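Local coordinates for probable fatty acyl-CoA transferase Rv3272 (Mycobacterium tuberculosis, PDB 5YX6), which is a homodimeric family III CoA transferase that binds fatty acyl-CoAs, most tightly palmitoyl-CoA, and probably acts in fatty acid metabolism, at the interface of chains A and B. Coordinates in Å, arbitrary orientation; residue numbers count along the deposited sequence, not the author numbering. Chains: chain A/B, Uncharacterized protein Rv3272.

The three contacts belong to the two-fold symmetric interface of the homodimer, so each has a twin with the chains exchanged. Contacts 1 and 3 are neighbours, the centres of their C-alpha atoms about 16 Å apart; both use helix 206-213 of chain A, and chain B supplies strand 360-363 to contact 3 and the following B:Pro366 and B:Ala367 to contact 1. In contact 2, centred about 26 Å from contact 1 and 27 Å from contact 3, strands of chain A receive helix 146-152 of chain B. A central region and a more distant site thus both join the subunits.

Contact 1: the interface of chains A and B. Residues chain A 181, 184, 209; chain B 180, 183, 366-367.
This is a mixed polar and apolar patch of the homodimer interface, where helix 173-196 of one subunit meets its counterpart in the other and the two are joined side chain to side chain. The amide of A:Gln184 spans the contact. Its CG lies anti to the backbone N (chi1 168°) and the chain stays extended beyond it, carrying NE2 to the edge of the B:His180 imidazole. There NE2 donates a hydrogen bond of 3.2 Å to B:His180 ND1, with an angle of 159° at the hydrogen. The donor lies nearly in the ring plane, and amide and ring are turned 30° apart. ND1 accepting this bond would fit a ring that carries its proton on NE2. A weak second bond runs from the same NE2 to the backbone O of B:His180. Glutamine suits this place because its other end can also be used: OE1 lies 2.9 Å from a water, which in turn sits 3.2 Å from the backbone N of B:Ala367. Beside the amide, A:Val181 divides its branches, CG2 lying 3.9 Å from B:His180 CG over one ring face, toward the rim, and CG1 meeting CG of B:Pro366. The rigid proline ring also takes A:Val209 CG2 at 3.9 Å from its CB. The centre of the patch is about 11 Å from B:Asp175, the predicted nucleophile; the patch pairs the two long helices and probably helps to steady the helix that carries this aspartate.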
ATOM      1  N   VAL A 181       3.391   5.904   1.017  1.00 24.82           N
ATOM      2  CA  VAL A 181       3.714   6.655  -0.195  1.00 24.80           C
ATOM      3  C   VAL A 181       4.147   8.081   0.157  1.00 30.11           C
ATOM      4  O   VAL A 181       5.105   8.611  -0.407  1.00 30.90           O
ATOM      5  CB  VAL A 181       2.523   6.706  -1.167  1.00 23.74           C
ATOM      6  CG1 VAL A 181       2.842   7.642  -2.320  1.00 25.68           C
ATOM      7  CG2 VAL A 181       2.213   5.317  -1.700  1.00 21.70           C
ATOM      8  N   GLN A 184       7.575   7.855   1.574  1.00 27.55           N
ATOM      9  CA  GLN A 184       8.444   7.728   0.410  1.00 26.69           C
ATOM     10  C   GLN A 184       8.732   9.107  -0.205  1.00 31.68           C
ATOM     11  O   GLN A 184       9.886   9.460  -0.475  1.00 28.29           O
ATOM     12  CB  GLN A 184       7.795   6.796  -0.616  1.00 27.99           C
ATOM     13  CG  GLN A 184       8.431   6.781  -1.992  1.00 26.23           C
ATOM     14  CD  GLN A 184       7.475   6.269  -3.057  1.00 27.54           C
ATOM     15  OE1 GLN A 184       7.020   7.022  -3.922  1.00 27.12           O
ATOM     16  NE2 GLN A 184       7.159   4.983  -2.996  1.00 29.67           N
ATOM     17  N   VAL A 209      -3.328   7.040  -4.851  1.00 25.62           N
ATOM     18  CA  VAL A 209      -2.756   5.816  -4.327  1.00 23.82           C
ATOM     19  C   VAL A 209      -3.666   4.620  -4.599  1.00 26.22           C
ATOM     20  O   VAL A 209      -3.196   3.557  -5.002  1.00 27.15           O
ATOM     21  CB  VAL A 209      -2.486   5.931  -2.829  1.00 23.07           C
ATOM     22  CG1 VAL A 209      -1.960   4.602  -2.289  1.00 24.40           C
ATOM     23  CG2 VAL A 209      -1.482   7.064  -2.559  1.00 20.36           C
TER
ATOM     24  N   HIS B 180       6.019   0.116  -3.239  1.00 26.98           N
ATOM     25  CA  HIS B 180       6.172   1.444  -2.675  1.00 27.52           C
ATOM     26  C   HIS B 180       6.939   1.410  -1.373  1.00 25.13           C
ATOM     27  O   HIS B 180       7.697   2.324  -1.076  1.00 24.59           O
ATOM     28  CB  HIS B 180       4.810   2.101  -2.468  1.00 27.52           C
ATOM     29  CG  HIS B 180       4.189   2.590  -3.737  1.00 29.38           C
ATOM     30  ND1 HIS B 180       4.743   3.607  -4.485  1.00 27.12           N
ATOM     31  CD2 HIS B 180       3.068   2.207  -4.392  1.00 28.85           C
ATOM     32  CE1 HIS B 180       3.988   3.830  -5.547  1.00 28.90           C
ATOM     33  NE2 HIS B 180       2.964   2.996  -5.512  1.00 32.21           N
ATOM     34  N   ALA B 183      10.615   0.897  -2.363  1.00 23.18           N
ATOM     35  CA  ALA B 183      11.101   2.168  -2.871  1.00 25.51           C
ATOM     36  C   ALA B 183      11.420   3.116  -1.719  1.00 24.27           C
ATOM     37  O   ALA B 183      12.476   3.743  -1.697  1.00 24.77           O
ATOM     38  CB  ALA B 183      10.069   2.785  -3.799  1.00 22.71           C
ATOM     39  N   PRO B 366       1.861   7.615  -7.804  1.00 31.34           N
ATOM     40  CA  PRO B 366       0.984   8.581  -7.122  1.00 27.69           C
ATOM     41  C   PRO B 366       1.638   9.878  -6.612  1.00 30.27           C
ATOM     42  O   PRO B 366       0.980  10.925  -6.682  1.00 25.90           O
ATOM     43  CB  PRO B 366       0.430   7.779  -5.937  1.00 24.53           C
ATOM     44  CG  PRO B 366       1.357   6.633  -5.756  1.00 28.62           C
ATOM     45  CD  PRO B 366       1.905   6.315  -7.114  1.00 30.03           C
ATOM     46  N   ALA B 367       2.870   9.836  -6.105  1.00 29.94           N
ATOM     47  CA  ALA B 367       3.458  11.049  -5.514  1.00 28.61           C
ATOM     48  C   ALA B 367       3.809  12.112  -6.557  1.00 27.31           C
ATOM     49  O   ALA B 367       4.353  11.787  -7.609  1.00 29.40           O
ATOM     50  CB  ALA B 367       4.693  10.691  -4.704  1.00 23.86           C
TER
HETATM   51  O   HOH W   1       4.851   7.395  -5.794  1.00 33.39           O

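Contact 2: the interface of chains A and B. Residues chain A 252, 262, 264, 328, 330; chain B 147-148, 151.
A:Val262, on strand 260-264, spreads its two methyl branches over helix 146-152 of chain B. CG1, anti to the backbone N (chi1 177°), meets B:Leu147 CD2 at 3.6 Å, the two side chains crossing at a slant. CG2 turns instead to the small B:Ala151, whose CB is 3.8 Å away; a methyl group here lets the helix come close to the strand. Beside those two contacts, B:Val148 slides past A:Val262 in the opposite direction, and its own branches part. Its CG2 lies 3.9 Å from CB of A:Ser264 and also approaches A:Val262 CG1, so one methyl packs against two residues of the strand. Its CG1 reaches across to strand 328-331, 3.6 Å from A:Cys330 SG. The sulfur stands between the backbone N and the carbonyl carbon (chi1 66°), which points it at the helix; it also lies 3.4 Å from the backbone O of B:Val148. A compact, polarisable thiol can meet both a methyl group and a carbonyl oxygen. Branched valines suit both sides because each offers two methyls from a short, stiff stem. The patch thus seats helix 146-152 of one subunit against two strands of the other, tying together parts of the dimer well away from the paired long helices.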
ATOM      1  N   ASP A 252      -6.296 -20.043  -7.123  1.00 36.97           N
ATOM      2  CA  ASP A 252      -7.565 -19.726  -6.498  1.00 34.27           C
ATOM      3  C   ASP A 252      -7.673 -20.397  -5.139  1.00 33.66           C
ATOM      4  O   ASP A 252      -6.695 -20.928  -4.614  1.00 35.67           O
ATOM      5  CB  ASP A 252      -8.721 -20.172  -7.403  1.00 38.00           C
ATOM      6  CG  ASP A 252      -9.957 -19.287  -7.269  1.00 48.78           C
ATOM      7  OD1 ASP A 252     -10.239 -18.810  -6.147  1.00 48.06           O
ATOM      8  OD2 ASP A 252     -10.646 -19.067  -8.291  1.00 49.89           O
ATOM      9  N   VAL A 262      -5.812 -22.478  -0.548  1.00 29.23           N
ATOM     10  CA  VAL A 262      -5.394 -21.582  -1.612  1.00 32.23           C
ATOM     11  C   VAL A 262      -4.180 -22.162  -2.341  1.00 32.21           C
ATOM     12  O   VAL A 262      -3.170 -22.440  -1.712  1.00 30.08           O
ATOM     13  CB  VAL A 262      -5.048 -20.192  -1.047  1.00 32.85           C
ATOM     14  CG1 VAL A 262      -4.543 -19.282  -2.144  1.00 31.72           C
ATOM     15  CG2 VAL A 262      -6.265 -19.592  -0.337  1.00 28.70           C
ATOM     16  N   SER A 264      -1.606 -21.870  -5.928  1.00 31.07           N
ATOM     17  CA  SER A 264      -1.187 -21.275  -7.191  1.00 38.13           C
ATOM     18  C   SER A 264      -0.136 -22.156  -7.863  1.00 39.34           C
ATOM     19  O   SER A 264       1.007 -22.237  -7.413  1.00 43.20           O
ATOM     20  CB  SER A 264      -0.644 -19.862  -6.986  1.00 35.16           C
ATOM     21  OG  SER A 264      -0.454 -19.235  -8.243  1.00 39.08           O
ATOM     22  N   MET A 328       3.110 -23.456  -4.315  1.00 31.10           N
ATOM     23  CA  MET A 328       2.539 -22.355  -3.551  1.00 33.66           C
ATOM     24  C   MET A 328       1.116 -22.682  -3.084  1.00 36.80           C
ATOM     25  O   MET A 328       0.180 -22.766  -3.886  1.00 32.59           O
ATOM     26  CB  MET A 328       2.561 -21.062  -4.375  1.00 31.70           C
ATOM     27  CG  MET A 328       3.973 -20.582  -4.711  1.00 34.53           C
ATOM     28  SD  MET A 328       4.052 -19.087  -5.726  1.00 42.23           S
ATOM     29  CE  MET A 328       2.952 -19.494  -7.080  1.00 44.28           C
ATOM     30  N   CYS A 330      -1.535 -22.401   0.748  1.00 28.44           N
ATOM     31  CA  CYS A 330      -1.704 -22.030   2.153  1.00 30.95           C
ATOM     32  C   CYS A 330      -3.161 -22.107   2.571  1.00 27.57           C
ATOM     33  O   CYS A 330      -4.048 -22.198   1.724  1.00 31.01           O
ATOM     34  CB  CYS A 330      -1.195 -20.612   2.400  1.00 29.16           C
ATOM     35  SG  CYS A 330      -2.196 -19.365   1.548  1.00 33.99           S
TER
ATOM     36  N   LEU B 147      -1.548 -13.195  -4.473  1.00 38.71           N
ATOM     37  CA  LEU B 147      -2.776 -13.871  -4.085  1.00 40.48           C
ATOM     38  C   LEU B 147      -2.595 -14.805  -2.882  1.00 36.74           C
ATOM     39  O   LEU B 147      -3.422 -14.825  -1.971  1.00 36.41           O
ATOM     40  CB  LEU B 147      -3.315 -14.634  -5.294  1.00 46.23           C
ATOM     41  CG  LEU B 147      -4.654 -15.348  -5.225  1.00 44.63           C
ATOM     42  CD1 LEU B 147      -5.273 -15.310  -6.612  1.00 47.89           C
ATOM     43  CD2 LEU B 147      -4.466 -16.764  -4.757  1.00 39.91           C
ATOM     44  N   VAL B 148      -1.502 -15.557  -2.867  1.00 27.70           N
ATOM     45  CA  VAL B 148      -1.276 -16.518  -1.801  1.00 30.00           C
ATOM     46  C   VAL B 148      -0.785 -15.852  -0.521  1.00 31.58           C
ATOM     47  O   VAL B 148      -1.212 -16.208   0.580  1.00 33.67           O
ATOM     48  CB  VAL B 148      -0.253 -17.595  -2.236  1.00 30.88           C
ATOM     49  CG1 VAL B 148       0.143 -18.461  -1.061  1.00 26.30           C
ATOM     50  CG2 VAL B 148      -0.831 -18.442  -3.350  1.00 35.11           C
ATOM     51  N   ALA B 151      -3.756 -14.168   1.281  1.00 34.66           N
ATOM     52  CA  ALA B 151      -4.631 -15.104   1.989  1.00 27.73           C
ATOM     53  C   ALA B 151      -3.969 -15.632   3.265  1.00 28.21           C
ATOM     54  O   ALA B 151      -4.619 -15.842   4.285  1.00 26.97           O
ATOM     55  CB  ALA B 151      -5.009 -16.263   1.075  1.00 29.08           C
TER

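Contact 3: the interface of chains A and B. Residues chain A 211, 215, 218-219, 222; chain B 344, 350, 361-363.
Helices 206-213 and 215-222 of chain A pack against strand 360-363 of chain B, with B:Phe344 of helix 342-346 and B:Thr350 of strand 350-353 completing the surface. The CD1 end of B:Ile363 packs where the two helices adjoin. Its CD1 lies 3.6 Å from A:Val211 CG1 and 3.7 Å from A:Leu218 CB, while A:Ala215, with little side chain of its own, lets that same methyl approach its CA. Isoleucine suits the place because its long branch reaches these partners while the shorter CG2 also meets A:Val211. From the other direction comes A:Leu222, which hides 81 Å² against chain B and whose side chain crosses B:Ile363 at about a right angle. Its CG lies anti to the carbonyl carbon (chi1 -71°) and the fork opens onto chain B: CD1 packs 3.6 Å from B:Ile363 CG1, and CD2 sits 4.0 Å from B:Phe344 CZ. B:Thr350 turns its methyl rather than its hydroxyl to this fork, and CG2 of B:Thr361 faces A:Leu222 CB, so both threonines present carbon here. Next to B:Ile363 along the strand, B:Val362 has A:Met219 alongside, pointing the same way; extended at chi2 (-178°), the methionine carries its sulfur SD out to 3.7 Å from B:Val362 CG1.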
ATOM      1  N   VAL A 211      -6.038   4.281  -6.922  1.00 28.01           N
ATOM      2  CA  VAL A 211      -5.988   4.019  -8.356  1.00 25.58           C
ATOM      3  C   VAL A 211      -4.720   3.229  -8.668  1.00 31.79           C
ATOM      4  O   VAL A 211      -4.756   2.224  -9.376  1.00 28.81           O
ATOM      5  CB  VAL A 211      -6.032   5.337  -9.172  1.00 32.36           C
ATOM      6  CG1 VAL A 211      -5.532   5.121 -10.585  1.00 34.98           C
ATOM      7  CG2 VAL A 211      -7.449   5.925  -9.180  1.00 29.45           C
ATOM      8  N   ALA A 215      -3.836  -0.579 -10.610  1.00 29.50           N
ATOM      9  CA  ALA A 215      -3.369  -0.092 -11.912  1.00 32.33           C
ATOM     10  C   ALA A 215      -3.528  -1.096 -13.059  1.00 36.75           C
ATOM     11  O   ALA A 215      -3.958  -0.715 -14.139  1.00 37.62           O
ATOM     12  CB  ALA A 215      -1.904   0.350 -11.804  1.00 30.67           C
ATOM     13  N   LEU A 218      -7.189  -1.495 -13.947  1.00 46.37           N
ATOM     14  CA  LEU A 218      -7.694  -0.242 -14.495  1.00 41.01           C
ATOM     15  C   LEU A 218      -7.247  -0.087 -15.941  1.00 42.92           C
ATOM     16  O   LEU A 218      -7.953   0.496 -16.763  1.00 43.95           O
ATOM     17  CB  LEU A 218      -7.198   0.955 -13.674  1.00 37.64           C
ATOM     18  CG  LEU A 218      -8.150   1.775 -12.796  1.00 39.29           C
ATOM     19  CD1 LEU A 218      -9.584   1.345 -12.960  1.00 35.14           C
ATOM     20  CD2 LEU A 218      -7.734   1.702 -11.340  1.00 37.22           C
ATOM     21  N   MET A 219      -6.075  -0.633 -16.247  1.00 43.98           N
ATOM     22  CA  MET A 219      -5.414  -0.356 -17.516  1.00 45.94           C
ATOM     23  C   MET A 219      -6.134  -0.906 -18.741  1.00 45.11           C
ATOM     24  O   MET A 219      -6.142  -0.264 -19.793  1.00 43.81           O
ATOM     25  CB  MET A 219      -3.987  -0.892 -17.493  1.00 49.05           C
ATOM     26  CG  MET A 219      -3.081  -0.108 -18.411  1.00 46.59           C
ATOM     27  SD  MET A 219      -1.413  -0.735 -18.444  1.00 69.34           S
ATOM     28  CE  MET A 219      -1.650  -2.351 -19.176  1.00 62.72           C
ATOM     29  N   LEU A 222      -8.402   1.611 -19.912  1.00 41.60           N
ATOM     30  CA  LEU A 222      -7.804   2.857 -20.401  1.00 41.38           C
ATOM     31  C   LEU A 222      -7.445   2.739 -21.874  1.00 41.04           C
ATOM     32  O   LEU A 222      -7.142   3.733 -22.540  1.00 42.19           O
ATOM     33  CB  LEU A 222      -6.550   3.233 -19.602  1.00 42.10           C
ATOM     34  CG  LEU A 222      -6.675   3.714 -18.152  1.00 44.84           C
ATOM     35  CD1 LEU A 222      -5.296   3.851 -17.513  1.00 40.46           C
ATOM     36  CD2 LEU A 222      -7.410   5.031 -18.094  1.00 43.39           C
TER
ATOM     37  N   PHE B 344     -11.461  11.499 -12.016  1.00 34.43           N
ATOM     38  CA  PHE B 344     -10.324  10.804 -12.585  1.00 35.70           C
ATOM     39  C   PHE B 344      -9.593  11.712 -13.563  1.00 35.78           C
ATOM     40  O   PHE B 344      -8.372  11.760 -13.575  1.00 36.54           O
ATOM     41  CB  PHE B 344     -10.780   9.522 -13.281  1.00 34.73           C
ATOM     42  CG  PHE B 344      -9.655   8.646 -13.758  1.00 33.80           C
ATOM     43  CD1 PHE B 344      -9.140   7.655 -12.939  1.00 33.11           C
ATOM     44  CD2 PHE B 344      -9.126   8.800 -15.029  1.00 31.68           C
ATOM     45  CE1 PHE B 344      -8.118   6.833 -13.374  1.00 33.85           C
ATOM     46  CE2 PHE B 344      -8.100   7.990 -15.467  1.00 39.12           C
ATOM     47  CZ  PHE B 344      -7.596   7.001 -14.642  1.00 33.79           C
ATOM     48  N   THR B 350      -3.006   9.561 -16.019  1.00 37.66           N
ATOM     49  CA  THR B 350      -2.564   8.723 -17.118  1.00 38.36           C
ATOM     50  C   THR B 350      -1.448   9.396 -17.887  1.00 42.73           C
ATOM     51  O   THR B 350      -1.341  10.623 -17.896  1.00 41.14           O
ATOM     52  CB  THR B 350      -3.697   8.405 -18.089  1.00 38.31           C
ATOM     53  OG1 THR B 350      -4.206   9.628 -18.634  1.00 50.27           O
ATOM     54  CG2 THR B 350      -4.809   7.661 -17.379  1.00 39.67           C
ATOM     55  N   THR B 361      -1.979   3.583 -23.021  1.00 40.06           N
ATOM     56  CA  THR B 361      -2.233   4.408 -21.850  1.00 37.27           C
ATOM     57  C   THR B 361      -1.921   3.651 -20.556  1.00 35.91           C
ATOM     58  O   THR B 361      -2.357   2.522 -20.368  1.00 38.07           O
ATOM     59  CB  THR B 361      -3.702   4.913 -21.835  1.00 42.10           C
ATOM     60  OG1 THR B 361      -3.981   5.637 -23.043  1.00 43.45           O
ATOM     61  CG2 THR B 361      -3.949   5.836 -20.653  1.00 39.96           C
ATOM     62  N   VAL B 362      -1.122   4.260 -19.684  1.00 35.88           N
ATOM     63  CA  VAL B 362      -0.843   3.680 -18.376  1.00 38.08           C
ATOM     64  C   VAL B 362      -1.027   4.715 -17.266  1.00 38.17           C
ATOM     65  O   VAL B 362      -1.198   5.906 -17.532  1.00 35.50           O
ATOM     66  CB  VAL B 362       0.586   3.089 -18.288  1.00 42.10           C
ATOM     67  CG1 VAL B 362       0.826   2.061 -19.398  1.00 45.09           C
ATOM     68  CG2 VAL B 362       1.625   4.188 -18.334  1.00 40.21           C
ATOM     69  N   ILE B 363      -0.987   4.243 -16.022  1.00 36.94           N
ATOM     70  CA  ILE B 363      -1.184   5.096 -14.857  1.00 38.09           C
ATOM     71  C   ILE B 363       0.139   5.508 -14.211  1.00 30.82           C
ATOM     72  O   ILE B 363       0.992   4.674 -13.978  1.00 33.72           O
ATOM     73  CB  ILE B 363      -2.066   4.386 -13.812  1.00 32.07           C
ATOM     74  CG1 ILE B 363      -3.457   4.154 -14.390  1.00 33.97           C
ATOM     75  CG2 ILE B 363      -2.165   5.205 -12.532  1.00 35.61           C
ATOM     76  CD1 ILE B 363      -4.326   3.326 -13.518  1.00 31.67           C
TER